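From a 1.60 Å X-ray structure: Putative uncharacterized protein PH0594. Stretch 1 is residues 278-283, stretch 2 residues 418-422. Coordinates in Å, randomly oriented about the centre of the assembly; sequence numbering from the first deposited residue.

Stretch 1 (278-283) LFEEGS
Stretch 2, residues 418-422: SNGYS

Stretch 1 is the end of a strand running into a tight turn: Leu-278, Phe-279 and Glu-280 are extended (phi/psi -127/148, -84/117 and -141/103), and a type I' beta turn then leads from Glu-280 to Ser-283. Its two central residues have positive phi, Glu-281 at 41/51 and Gly-282 at 97/-13, while Ser-283 returns to extended angles (-106/159). The turn is closed by a pair of backbone hydrogen bonds, Glu-280 N to Ser-283 O at 2.8 Å and Ser-283 N to Glu-280 O at 2.9 Å. At Gly-282 a side chain would be jammed against the carbonyl oxygen of Glu-281, so this backbone conformation calls for glycine.

Stretch 2 has no regular helix or strand. Ser-418 and Asn-419 are extended (-67/155 and -72/160), Gly-420 swings to positive phi (106/2), and Tyr-421 (-133/-162) and Ser-422 (-64/157) extend again. Ser-422, chi1 66° (p), is an N-cap whose side chain caps a backbone nitrogen just past the stretch.

The two backbones come together at Glu-280 and Gly-420, whose CA atoms lie 4.2 Å apart. A single direct hydrogen bond joins the stretches: Glu-281 N donates to Gly-420 O at 2.7 Å, with an N-H...O angle of 160°, short and nearly straight. The same acceptor receives a CA-H...O contact from Glu-280 CA at 3.5 Å, and in the reverse sense Gly-420 CA points a hydrogen at Phe-279 O, 3.4 Å away with an angle of 162° at the hydrogen. Glycine suits this close approach: an ideal CB on Gly-420 would sit only 3.2 Å from Glu-281 N, besides being jammed against the carbonyl oxygen of Asn-419.

Water 1 adds a bridge beside these direct contacts, donating to Phe-279 O at 2.8 Å and to Asn-419 OD1 at 3.1 Å. Asn-419 OD1 also accepts from Gly-420 N at 2.9 Å (angle 133°), tying the asparagine side chain to the backbone that follows it.

Phe-279 (chi1 -68°, m; chi2 98°) and Asn-419 (chi1 -143°, between wells; chi2 -19°) direct their CA-to-CB bonds toward the opposite stretch. Asn-419 ND2 lies over one face of the Phe-279 ring, 3.4 Å from CD1, and finds a hydrogen-bond partner elsewhere in the structure.

Tyr-421 (chi1 -57°, m; chi2 91°) starts sideways, but its end comes nearer the turn, placing OH 3.5 Å from Glu-281 CA. Glu-281, also sideways, has chi1 -49° (m), chi2 92° (between wells) and chi3 38°; its CG lies 3.7 Å from Tyr-421 CE2, an oblique van der Waals contact between aliphatic carbon and ring. Glu-281 OE2 is 3.2 Å from Gly-420 O, but both are acceptors and do not bond; OE2 is satisfied elsewhere. Glu-280 (chi1 -64°, m; chi2 -176°, t; chi3 -84°) points its CA-to-CB bond away, so its part in the contact is mainly backbone. Together the stretches bury 271 Å², summed over both sides.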

# COMPACT_ATOMS: atom_id res chain seq x y z
N LEU A 278 12.51 -21.12 47.38
CA LEU A 278 12.07 -22.52 47.52
C LEU A 278 10.63 -22.66 47.47
O LEU A 278 9.87 -21.77 47.95
CB LEU A 278 12.45 -23.06 48.93
CG LEU A 278 13.89 -23.10 49.42
CD1 LEU A 278 14.08 -23.54 50.90
CD2 LEU A 278 14.65 -24.07 48.47
N PHE A 279 10.19 -23.79 46.94
CA PHE A 279 8.77 -24.18 46.91
C PHE A 279 8.47 -24.83 48.26
O PHE A 279 9.05 -25.86 48.66
CB PHE A 279 8.47 -25.17 45.82
CG PHE A 279 8.58 -24.68 44.44
CD1 PHE A 279 9.74 -24.94 43.73
CD2 PHE A 279 7.51 -24.10 43.77
CE1 PHE A 279 9.91 -24.62 42.42
CE2 PHE A 279 7.69 -23.72 42.43
CZ PHE A 279 8.92 -23.95 41.77
N GLU A 280 7.58 -24.22 49.03
CA GLU A 280 7.30 -24.66 50.39
C GLU A 280 5.77 -24.57 50.72
O GLU A 280 5.28 -23.48 51.01
CB GLU A 280 8.03 -23.83 51.43
CG GLU A 280 9.54 -23.91 51.40
CD GLU A 280 10.20 -23.15 52.51
OE1 GLU A 280 10.39 -21.98 52.40
OE2 GLU A 280 10.47 -23.77 53.53
N GLU A 281 5.11 -25.70 50.72
CA GLU A 281 3.72 -25.89 51.18
C GLU A 281 2.79 -24.77 50.76
O GLU A 281 2.07 -24.16 51.55
CB GLU A 281 3.73 -26.03 52.72
CG GLU A 281 4.76 -27.03 53.24
CD GLU A 281 6.12 -26.37 53.57
OE1 GLU A 281 6.10 -25.26 54.08
OE2 GLU A 281 7.23 -26.90 53.25
N GLY A 282 2.85 -24.49 49.47
CA GLY A 282 2.01 -23.45 48.85
C GLY A 282 2.60 -22.08 48.65
O GLY A 282 2.02 -21.30 47.92
N SER A 283 3.73 -21.78 49.25
CA SER A 283 4.43 -20.53 49.14
C SER A 283 5.68 -20.75 48.26
O SER A 283 6.22 -21.91 48.15
CB SER A 283 4.85 -20.08 50.54
OG SER A 283 3.68 -19.80 51.32
N SER A 418 2.63 -33.27 44.26
CA SER A 418 2.80 -31.83 44.16
C SER A 418 4.20 -31.43 44.58
O SER A 418 4.88 -32.11 45.44
CB SER A 418 1.85 -31.12 45.05
OG SER A 418 0.46 -31.36 44.76
N ASN A 419 4.63 -30.30 44.06
CA ASN A 419 5.77 -29.57 44.65
C ASN A 419 5.44 -28.93 45.96
O ASN A 419 4.29 -28.78 46.32
CB ASN A 419 6.27 -28.49 43.66
CG ASN A 419 7.79 -28.35 43.68
OD1 ASN A 419 8.46 -28.76 44.64
ND2 ASN A 419 8.34 -27.84 42.57
N GLY A 420 6.48 -28.61 46.74
CA GLY A 420 6.35 -27.88 47.95
C GLY A 420 6.51 -28.62 49.25
O GLY A 420 6.44 -28.05 50.36
N TYR A 421 6.81 -29.91 49.15
CA TYR A 421 6.88 -30.82 50.25
C TYR A 421 8.17 -31.63 50.08
O TYR A 421 9.10 -31.22 49.41
CB TYR A 421 5.61 -31.69 50.22
CG TYR A 421 4.38 -30.80 50.28
CD1 TYR A 421 3.79 -30.34 49.12
CD2 TYR A 421 3.81 -30.42 51.47
CE1 TYR A 421 2.76 -29.43 49.16
CE2 TYR A 421 2.72 -29.53 51.49
CZ TYR A 421 2.17 -29.10 50.31
OH TYR A 421 1.15 -28.19 50.39
N SER A 422 8.25 -32.76 50.76
CA SER A 422 9.41 -33.61 50.65
C SER A 422 9.54 -34.12 49.24
O SER A 422 8.58 -34.21 48.40
CB SER A 422 9.39 -34.83 51.57
OG SER A 422 8.35 -35.75 51.24
O HOH W 1 9.80 -28.28 47.40